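Local structure of peptidase M16 C-terminal domain-containing protein (Enterococcus faecalis, 3D3Y) at residues T384-T387 / A388-I392; A181-A185 / A186-A190; N327-L330 / R331-T335; Q7-K10 / G11-L14. The protein is of unknown function but is related to the M16 metallopeptidases, has an M16 inactive-type domain and probably binds a metal ion. One frame throughout, in Å; residues are numbered along the deposited sequence.

Contact 1. Residues T384-T387 / A388-I392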
loop_
_atom_site.group_PDB
_atom_site.type_symbol
_atom_site.label_atom_id
_atom_site.label_comp_id
_atom_site.label_asym_id
_atom_site.label_seq_id
_atom_site.Cartn_x
_atom_site.Cartn_y
_atom_site.Cartn_z
ATOM N N THR A 384 -12.178 -11.448 10.024
ATOM C CA THR A 384 -10.915 -11.087 10.624
ATOM C C THR A 384 -11.146 -9.871 11.507
ATOM O O THR A 384 -10.205 -9.298 12.017
ATOM C CB THR A 384 -9.878 -10.743 9.543
ATOM O OG1 THR A 384 -10.256 -9.514 8.913
ATOM C CG2 THR A 384 -9.853 -11.828 8.499
HETATM N N MSE A 385 -12.424 -9.508 11.684
HETATM C CA MSE A 385 -12.853 -8.258 12.338
HETATM C C MSE A 385 -12.543 -8.233 13.811
HETATM O O MSE A 385 -12.983 -9.121 14.565
HETATM C CB MSE A 385 -14.370 -8.090 12.220
HETATM C CG MSE A 385 -14.859 -7.836 10.824
HETATM SE SE MSE A 385 -16.709 -7.203 10.760
HETATM C CE MSE A 385 -16.662 -5.801 12.151
ATOM N N LEU A 386 -11.817 -7.205 14.233
ATOM C CA LEU A 386 -11.474 -7.042 15.647
ATOM C C LEU A 386 -11.805 -5.625 16.104
ATOM O O LEU A 386 -11.515 -4.667 15.401
ATOM C CB LEU A 386 -9.997 -7.394 15.877
ATOM C CG LEU A 386 -9.641 -8.710 16.583
ATOM C CD1 LEU A 386 -10.637 -9.849 16.381
ATOM C CD2 LEU A 386 -8.264 -9.213 16.289
ATOM N N THR A 387 -12.438 -5.497 17.261
ATOM C CA THR A 387 -12.697 -4.179 17.809
ATOM C C THR A 387 -11.367 -3.627 18.302
ATOM O O THR A 387 -10.381 -4.364 18.436
ATOM C CB THR A 387 -13.714 -4.194 18.959
ATOM O OG1 THR A 387 -13.137 -4.827 20.118
ATOM C CG2 THR A 387 -14.986 -4.907 18.548
ATOM N N ALA A 388 -11.337 -2.329 18.561
ATOM C CA ALA A 388 -10.123 -1.702 19.072
ATOM C C ALA A 388 -9.745 -2.321 20.419
ATOM O O ALA A 388 -8.583 -2.617 20.644
ATOM C CB ALA A 388 -10.301 -0.190 19.185
ATOM N N GLU A 389 -10.730 -2.522 21.292
ATOM C CA GLU A 389 -10.519 -3.217 22.569
ATOM C C GLU A 389 -9.878 -4.618 22.411
ATOM O O GLU A 389 -8.949 -4.951 23.142
ATOM C CB GLU A 389 -11.824 -3.292 23.385
ATOM C CG GLU A 389 -11.698 -4.114 24.668
ATOM C CD GLU A 389 -12.858 -3.944 25.662
ATOM O OE1 GLU A 389 -13.924 -3.383 25.298
ATOM O OE2 GLU A 389 -12.697 -4.387 26.830
ATOM N N GLU A 390 -10.361 -5.424 21.468
ATOM C CA GLU A 390 -9.799 -6.759 21.277
ATOM C C GLU A 390 -8.410 -6.731 20.630
ATOM O O GLU A 390 -7.540 -7.545 20.954
ATOM C CB GLU A 390 -10.742 -7.647 20.463
ATOM C CG GLU A 390 -10.137 -9.053 20.120
ATOM C CD GLU A 390 -10.004 -10.003 21.338
ATOM O OE1 GLU A 390 -10.551 -9.675 22.410
ATOM O OE2 GLU A 390 -9.375 -11.091 21.219
ATOM N N TRP A 391 -8.199 -5.786 19.725
ATOM C CA TRP A 391 -6.884 -5.615 19.093
ATOM C C TRP A 391 -5.838 -5.380 20.184
ATOM O O TRP A 391 -4.813 -6.073 20.254
ATOM C CB TRP A 391 -6.922 -4.452 18.080
ATOM C CG TRP A 391 -5.713 -4.402 17.209
ATOM C CD1 TRP A 391 -5.579 -4.920 15.945
ATOM C CD2 TRP A 391 -4.439 -3.831 17.547
ATOM N NE1 TRP A 391 -4.298 -4.696 15.473
ATOM C CE2 TRP A 391 -3.578 -4.033 16.433
ATOM C CE3 TRP A 391 -3.954 -3.152 18.670
ATOM C CZ2 TRP A 391 -2.256 -3.570 16.405
ATOM C CZ3 TRP A 391 -2.618 -2.697 18.649
ATOM C CH2 TRP A 391 -1.789 -2.910 17.523
ATOM N N ILE A 392 -6.122 -4.410 21.047
ATOM C CA ILE A 392 -5.249 -4.072 22.177
ATOM C C ILE A 392 -5.036 -5.256 23.138
ATOM O O ILE A 392 -3.910 -5.529 23.563
ATOM C CB ILE A 392 -5.799 -2.819 22.931
ATOM C CG1 ILE A 392 -5.523 -1.557 22.113
ATOM C CG2 ILE A 392 -5.179 -2.669 24.352
ATOM C CD1 ILE A 392 -6.568 -0.464 22.293
#

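Contact 2. Residues A181-A185 / A186-A190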
loop_
_atom_site.group_PDB
_atom_site.type_symbol
_atom_site.label_atom_id
_atom_site.label_comp_id
_atom_site.label_asym_id
_atom_site.label_seq_id
_atom_site.Cartn_x
_atom_site.Cartn_y
_atom_site.Cartn_z
ATOM N N ALA A 181 7.969 3.186 -20.719
ATOM C CA ALA A 181 8.497 3.650 -22.007
ATOM C C ALA A 181 7.605 3.287 -23.188
ATOM O O ALA A 181 7.493 4.064 -24.147
ATOM C CB ALA A 181 9.907 3.093 -22.252
ATOM N N GLU A 182 7.015 2.092 -23.127
ATOM C CA GLU A 182 6.220 1.544 -24.230
ATOM C C GLU A 182 4.776 2.032 -24.230
ATOM O O GLU A 182 4.069 1.863 -25.227
ATOM C CB GLU A 182 6.240 0.021 -24.193
ATOM C CG GLU A 182 7.645 -0.554 -24.407
ATOM C CD GLU A 182 7.637 -1.966 -25.006
ATOM O OE1 GLU A 182 6.664 -2.721 -24.754
ATOM O OE2 GLU A 182 8.615 -2.311 -25.725
ATOM N N GLU A 183 4.346 2.627 -23.113
ATOM C CA GLU A 183 2.954 3.067 -22.977
ATOM C C GLU A 183 2.659 4.342 -23.770
ATOM O O GLU A 183 3.513 5.227 -23.889
ATOM C CB GLU A 183 2.575 3.230 -21.498
ATOM C CG GLU A 183 2.643 1.963 -20.663
ATOM C CD GLU A 183 1.681 0.864 -21.121
ATOM O OE1 GLU A 183 0.695 1.118 -21.854
ATOM O OE2 GLU A 183 1.920 -0.283 -20.713
ATOM N N THR A 184 1.460 4.407 -24.354
ATOM C CA THR A 184 1.082 5.517 -25.240
ATOM C C THR A 184 -0.337 5.979 -24.931
ATOM O O THR A 184 -1.054 5.339 -24.153
ATOM C CB THR A 184 1.117 5.126 -26.737
ATOM O OG1 THR A 184 0.200 4.036 -26.971
ATOM C CG2 THR A 184 2.561 4.726 -27.196
ATOM N N ALA A 185 -0.724 7.080 -25.577
ATOM C CA ALA A 185 -2.050 7.664 -25.425
ATOM C C ALA A 185 -3.139 6.676 -25.798
ATOM O O ALA A 185 -4.168 6.623 -25.138
ATOM C CB ALA A 185 -2.175 8.951 -26.257
ATOM N N ALA A 186 -2.880 5.863 -26.824
ATOM C CA ALA A 186 -3.787 4.777 -27.240
ATOM C C ALA A 186 -3.857 3.613 -26.242
ATOM O O ALA A 186 -4.941 3.186 -25.895
ATOM C CB ALA A 186 -3.396 4.256 -28.625
ATOM N N SER A 187 -2.704 3.077 -25.829
ATOM C CA SER A 187 -2.653 2.002 -24.854
ATOM C C SER A 187 -3.367 2.368 -23.547
ATOM O O SER A 187 -4.097 1.532 -22.952
ATOM C CB SER A 187 -1.195 1.526 -24.616
ATOM O OG SER A 187 -0.439 2.456 -23.842
ATOM N N LEU A 188 -3.212 3.619 -23.127
ATOM C CA LEU A 188 -3.871 4.101 -21.896
ATOM C C LEU A 188 -5.384 4.284 -22.027
ATOM O O LEU A 188 -6.107 3.989 -21.073
ATOM C CB LEU A 188 -3.244 5.396 -21.337
ATOM C CG LEU A 188 -2.241 5.180 -20.206
ATOM C CD1 LEU A 188 -2.963 4.616 -19.004
ATOM C CD2 LEU A 188 -1.128 4.217 -20.681
ATOM N N ALA A 189 -5.842 4.777 -23.181
ATOM C CA ALA A 189 -7.274 4.872 -23.484
ATOM C C ALA A 189 -7.902 3.473 -23.595
ATOM O O ALA A 189 -9.013 3.241 -23.113
ATOM C CB ALA A 189 -7.496 5.640 -24.773
ATOM N N ALA A 190 -7.197 2.548 -24.243
ATOM C CA ALA A 190 -7.661 1.173 -24.272
ATOM C C ALA A 190 -7.738 0.595 -22.853
ATOM O O ALA A 190 -8.725 -0.076 -22.494
ATOM C CB ALA A 190 -6.776 0.302 -25.190
#

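Contact 3. Residues N327-L330 / R331-T335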
loop_
_atom_site.group_PDB
_atom_site.type_symbol
_atom_site.label_atom_id
_atom_site.label_comp_id
_atom_site.label_asym_id
_atom_site.label_seq_id
_atom_site.Cartn_x
_atom_site.Cartn_y
_atom_site.Cartn_z
ATOM N N ASN A 327 29.736 -9.958 5.500
ATOM C CA ASN A 327 29.641 -11.284 6.135
ATOM C C ASN A 327 29.500 -11.166 7.635
ATOM O O ASN A 327 28.701 -11.877 8.239
ATOM C CB ASN A 327 30.815 -12.182 5.724
ATOM C CG ASN A 327 30.841 -12.444 4.215
ATOM O OD1 ASN A 327 29.809 -12.707 3.604
ATOM N ND2 ASN A 327 32.024 -12.337 3.606
ATOM N N GLN A 328 30.238 -10.251 8.249
ATOM C CA GLN A 328 30.079 -10.045 9.693
ATOM C C GLN A 328 28.689 -9.520 10.078
ATOM O O GLN A 328 28.121 -9.942 11.095
ATOM C CB GLN A 328 31.152 -9.121 10.244
ATOM C CG GLN A 328 31.192 -9.124 11.745
ATOM C CD GLN A 328 32.394 -8.416 12.287
ATOM O OE1 GLN A 328 33.307 -8.033 11.536
ATOM N NE2 GLN A 328 32.408 -8.215 13.614
ATOM N N VAL A 329 28.135 -8.607 9.282
ATOM C CA VAL A 329 26.777 -8.151 9.525
ATOM C C VAL A 329 25.779 -9.324 9.370
ATOM O O VAL A 329 24.861 -9.459 10.168
ATOM C CB VAL A 329 26.375 -6.972 8.606
ATOM C CG1 VAL A 329 24.861 -6.637 8.761
ATOM C CG2 VAL A 329 27.227 -5.701 8.899
ATOM N N LEU A 330 25.954 -10.184 8.373
ATOM C CA LEU A 330 25.018 -11.307 8.240
ATOM C C LEU A 330 25.081 -12.230 9.451
ATOM O O LEU A 330 24.051 -12.704 9.918
ATOM C CB LEU A 330 25.292 -12.094 6.972
ATOM C CG LEU A 330 25.041 -11.414 5.637
ATOM C CD1 LEU A 330 25.549 -12.362 4.551
ATOM C CD2 LEU A 330 23.526 -11.139 5.505
ATOM N N ARG A 331 26.295 -12.481 9.961
ATOM C CA ARG A 331 26.464 -13.328 11.171
ATOM C C ARG A 331 25.816 -12.677 12.413
ATOM O O ARG A 331 25.146 -13.354 13.196
ATOM C CB ARG A 331 27.945 -13.667 11.426
ATOM C CG ARG A 331 28.568 -14.543 10.297
ATOM C CD ARG A 331 30.035 -15.003 10.610
ATOM N NE ARG A 331 31.049 -13.949 10.447
ATOM C CZ ARG A 331 31.774 -13.720 9.341
ATOM N NH1 ARG A 331 31.618 -14.455 8.239
ATOM N NH2 ARG A 331 32.661 -12.730 9.331
ATOM N N LEU A 332 25.995 -11.371 12.569
ATOM C CA LEU A 332 25.396 -10.662 13.707
ATOM C C LEU A 332 23.861 -10.732 13.684
ATOM O O LEU A 332 23.245 -10.953 14.712
ATOM C CB LEU A 332 25.848 -9.196 13.742
ATOM C CG LEU A 332 27.324 -8.915 14.077
ATOM C CD1 LEU A 332 27.716 -7.435 13.848
ATOM C CD2 LEU A 332 27.666 -9.348 15.504
ATOM N N ILE A 333 23.266 -10.485 12.519
ATOM C CA ILE A 333 21.803 -10.576 12.329
ATOM C C ILE A 333 21.284 -11.981 12.663
ATOM O O ILE A 333 20.269 -12.136 13.384
ATOM C CB ILE A 333 21.414 -10.256 10.875
ATOM C CG1 ILE A 333 21.640 -8.770 10.570
ATOM C CG2 ILE A 333 19.926 -10.657 10.595
ATOM C CD1 ILE A 333 21.591 -8.459 9.042
ATOM N N SER A 334 21.982 -12.994 12.145
ATOM C CA SER A 334 21.646 -14.397 12.437
ATOM C C SER A 334 21.710 -14.704 13.937
ATOM O O SER A 334 20.832 -15.397 14.506
ATOM C CB SER A 334 22.616 -15.332 11.698
ATOM O OG SER A 334 22.425 -16.672 12.142
ATOM N N THR A 335 22.738 -14.164 14.590
ATOM C CA THR A 335 22.872 -14.334 16.049
ATOM C C THR A 335 21.689 -13.777 16.826
ATOM O O THR A 335 21.163 -14.445 17.735
ATOM C CB THR A 335 24.178 -13.721 16.547
ATOM O OG1 THR A 335 25.242 -14.459 15.943
ATOM C CG2 THR A 335 24.291 -13.851 18.074
#

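Contact 4. Residues Q7-K10 / G11-L14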
loop_
_atom_site.group_PDB
_atom_site.type_symbol
_atom_site.label_atom_id
_atom_site.label_comp_id
_atom_site.label_asym_id
_atom_site.label_seq_id
_atom_site.Cartn_x
_atom_site.Cartn_y
_atom_site.Cartn_z
ATOM N N GLN A 7 -25.882 -3.160 -3.742
ATOM C CA GLN A 7 -25.465 -3.445 -5.087
ATOM C C GLN A 7 -26.028 -2.415 -6.081
ATOM O O GLN A 7 -27.248 -2.338 -6.272
ATOM C CB GLN A 7 -25.946 -4.820 -5.469
ATOM C CG GLN A 7 -25.274 -5.393 -6.673
ATOM C CD GLN A 7 -25.562 -6.872 -6.806
ATOM O OE1 GLN A 7 -26.663 -7.331 -6.488
ATOM N NE2 GLN A 7 -24.568 -7.633 -7.243
ATOM N N LEU A 8 -25.139 -1.656 -6.713
ATOM C CA LEU A 8 -25.510 -0.735 -7.795
ATOM C C LEU A 8 -25.767 -1.570 -9.033
ATOM O O LEU A 8 -26.921 -1.674 -9.470
ATOM C CB LEU A 8 -24.415 0.315 -8.023
ATOM C CG LEU A 8 -24.211 1.239 -6.824
ATOM C CD1 LEU A 8 -23.101 2.256 -7.103
ATOM C CD2 LEU A 8 -25.491 1.927 -6.366
ATOM N N VAL A 9 -24.714 -2.195 -9.565
ATOM C CA VAL A 9 -24.834 -3.366 -10.461
ATOM C C VAL A 9 -23.913 -4.484 -9.955
ATOM O O VAL A 9 -23.042 -4.243 -9.108
ATOM C CB VAL A 9 -24.462 -3.032 -11.943
ATOM C CG1 VAL A 9 -25.435 -2.007 -12.537
ATOM C CG2 VAL A 9 -23.022 -2.524 -12.064
ATOM N N LYS A 10 -24.070 -5.696 -10.481
ATOM C CA LYS A 10 -23.110 -6.796 -10.190
ATOM C C LYS A 10 -21.652 -6.325 -10.259
ATOM O O LYS A 10 -21.250 -5.740 -11.262
ATOM C CB LYS A 10 -23.299 -7.953 -11.176
ATOM C CG LYS A 10 -22.696 -9.280 -10.726
ATOM C CD LYS A 10 -23.023 -10.450 -11.714
ATOM C CE LYS A 10 -22.244 -10.303 -13.051
ATOM N NZ LYS A 10 -22.151 -11.587 -13.835
ATOM N N GLY A 11 -20.878 -6.588 -9.197
ATOM C CA GLY A 11 -19.485 -6.198 -9.138
ATOM C C GLY A 11 -19.216 -4.773 -8.679
ATOM O O GLY A 11 -18.060 -4.380 -8.469
ATOM N N VAL A 12 -20.283 -3.989 -8.542
ATOM C CA VAL A 12 -20.197 -2.584 -8.132
ATOM C C VAL A 12 -21.104 -2.322 -6.932
ATOM O O VAL A 12 -22.342 -2.311 -7.038
ATOM C CB VAL A 12 -20.531 -1.600 -9.299
ATOM C CG1 VAL A 12 -20.361 -0.131 -8.828
ATOM C CG2 VAL A 12 -19.623 -1.863 -10.516
ATOM N N ASN A 13 -20.467 -2.100 -5.792
ATOM C CA ASN A 13 -21.188 -1.978 -4.533
ATOM C C ASN A 13 -20.935 -0.678 -3.832
ATOM O O ASN A 13 -19.834 -0.119 -3.915
ATOM C CB ASN A 13 -20.832 -3.160 -3.639
ATOM C CG ASN A 13 -21.334 -4.455 -4.214
ATOM O OD1 ASN A 13 -22.526 -4.727 -4.153
ATOM N ND2 ASN A 13 -20.443 -5.229 -4.843
ATOM N N LEU A 14 -21.967 -0.169 -3.182
ATOM C CA LEU A 14 -21.891 1.084 -2.450
ATOM C C LEU A 14 -21.948 0.770 -0.965
ATOM O O LEU A 14 -22.747 -0.080 -0.517
ATOM C CB LEU A 14 -23.044 2.022 -2.852
ATOM C CG LEU A 14 -23.314 3.315 -2.045
ATOM C CD1 LEU A 14 -22.131 4.308 -2.073
ATOM C CD2 LEU A 14 -24.563 3.994 -2.557
#

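Contact 1. Residues T384-T387 / A388-I392
T387 is the N-cap of helix 388-397, its hydroxyl capping the amide of E390, a worked example of how a threonine just ahead of a helix takes up an amide of the first turn, which has no carbonyl of an earlier turn to bond. The hydroxyl OG1 of T387 accepts from the backbone N of E390 at 3.1 Å, with 160° at the hydrogen. The side chain is set for this by its first torsion: at chi1 70°, OG1 sits between the backbone N and the carbonyl carbon of its own residue, turned over the start of the helix, while CG2 lies anti to the carbonyl carbon. Behind the cap the regular bonding begins, W391 N donating to T387 O at 2.9 Å.

A second, apolar contact accompanies the cap. L386, the residue before it, lays its branch point against the aliphatic part of E390, the two side chains crossing obliquely. E390 leaves its backbone with CG anti to N, which puts this methylene against the leucine; the bend at chi2 (70°) then carries the carboxylate away to a salt bridge between OE2 and R394. W391 heads to another side of the helix, where its indole stacks on Y361 and meets F273 edge-to-face, joining this surface helix to helices 347-364 and 272-284. CD1 of L386 reaches CG of E390 at 3.9 Å, and the closest approach of the pair is CG of L386 to CG of E390, 3.6 Å.

Contact 2. Residues A181-A185 / A186-A190
The hydroxyl OG of S187 lies between two groups just ahead of the helix. T184 N donates to S187 OG at 2.8 Å along an almost straight path, 177° at the hydrogen, and E183 OE1 lies 2.7 Å from the same S187 OG, close enough for a hydrogen bond, although the serine proton has another acceptor within reach. At chi1 74° the hydroxyl is placed between its own backbone N and carbonyl carbon, folded back toward the residues that precede the helix.

The bond from T184 N is one half of a capping box. In the other half, T184 OG1 accepts from S187 N over 3.3 Å, again nearly straight, so each residue binds the other's amide through its side chain. T184 is the N-cap of helix 185-198; its carbonyl takes L188 N at 2.9 Å. CG of E183 lies beside its backbone N and the chain then bends at chi2 (-62°), curling the carboxylate back beside the first turn. There OE1 also passes CD2 of L188 at 3.8 Å.

The glutamate is gripped from its other oxygen as well: OE2 forms a salt bridge with K42 of helix 40-52, while E183 O accepts from K136. L188 packs on L45, L46 and L49 of helix 40-52, and A185 is backbone-bonded to F127. The carboxylate of a buried glutamate is thus provided with a lysine and placed beside a helix start, whose amide dipoles would probably help to keep it ionised, while the box bonds an amide of the first turn that has no earlier helical carbonyl to meet.

Contact 3. Residues N327-L330 / R331-T335
R331 folds back along helix 326-341 so that its guanidinium lies flat over the preceding turn, above the backbone of N327 and Q328. One face of the group looks onto N327 O, 3.7 Å above the plane and over its centre, and onto Q328 N, displaced toward the rim. The bend is made at chi3 (-76°): the chain runs out extended through chi2 and then turns back, bringing NH1 beside CB of N327 at 3.5 Å and NH2 over Q328. CG of R331 meanwhile rests 3.4 Å from N327 O, the carbonyl that also receives R331 N.

On the side turned to the protein, V329 and I333 stand one turn apart, their side chains at a slant to each other. CG1 of V329, anti to its backbone N at chi1 172°, touches CD1 of I333 at 3.8 Å. These two buried residues face the sheet and helix 289-295: V329 meets I321 and V294, and I333 meets L259, Y261 and V317. L330 joins them on L257 and L259.

Further along, T335 bonds back to R331 O through both backbone N and OG1, the two donors coming from opposite faces of the carbonyl plane. The helix is therefore amphipathic, branched aliphatic groups packing against strands 255-262 and 314-321 and helix 289-295 while arginine, asparagine and serine occupy the exposed side. The guanidinium packs without a hydrogen bond to N327 O; any electrostatic gain from that oxygen is probably modest, partly offset by Q328 N-H.

Contact 4. Residues Q7-K10 / G11-L14
L8 and V9 both face V12 in a classic beta bulge, beside a type II turn from V9 to V12 that joins strand 4-7 to strand 12-18. The carbonyl of V12 takes L8 N at 2.9 Å, whereas V9 N reaches the same oxygen only weakly; V12 N closes the turn on V9 O at 2.8 Å. G11 holds a positive phi of 84°, at the third position of the type II turn, where glycine is common.

Around this backbone frame V9 and V12 share one face of the sheet, running side by side and pointing the same way, CG2 to CG2 at 3.8 Å. Q7 and N13 lie alongside each other on the other face, their amide planes 21° apart, with N13 OD1 resting 3.3 Å from CA of Q7. CD1 of L8 meets CG1 of V12 at 4.0 Å at a slant, and CG of L8 also touches CB of L14.

Beyond this shell, V9 and V12 both touch F223, and L8 and L14 pack on F218 of helix 211-219. E228 fixes the asparagine and the turn together: its OE2 accepts from N13 ND2 and its OE1 from G11 N.

All four contacts are local, yet each serves a different place in the fold. Contacts 1 and 2 are both threonine N-caps, but contact 1 is a surface cap without a buried residue, whereas contact 2 is partly buried and adds a serine and a glutamate tied to a lysine; their centres lie about 44 Å apart, on opposite sides of the chain's centre. Contacts 3 and 4 are also partly buried. Contact 3 lies in the first turns of a helix and depends on aliphatic packing against the five-stranded sheet. Contact 4 instead belongs to the edge of the six-stranded sheet, where turn and bulge bonds combine with apolar pairs. Contacts 3 and 4, about 52 Å apart between centres, thus sample the two separate sheets.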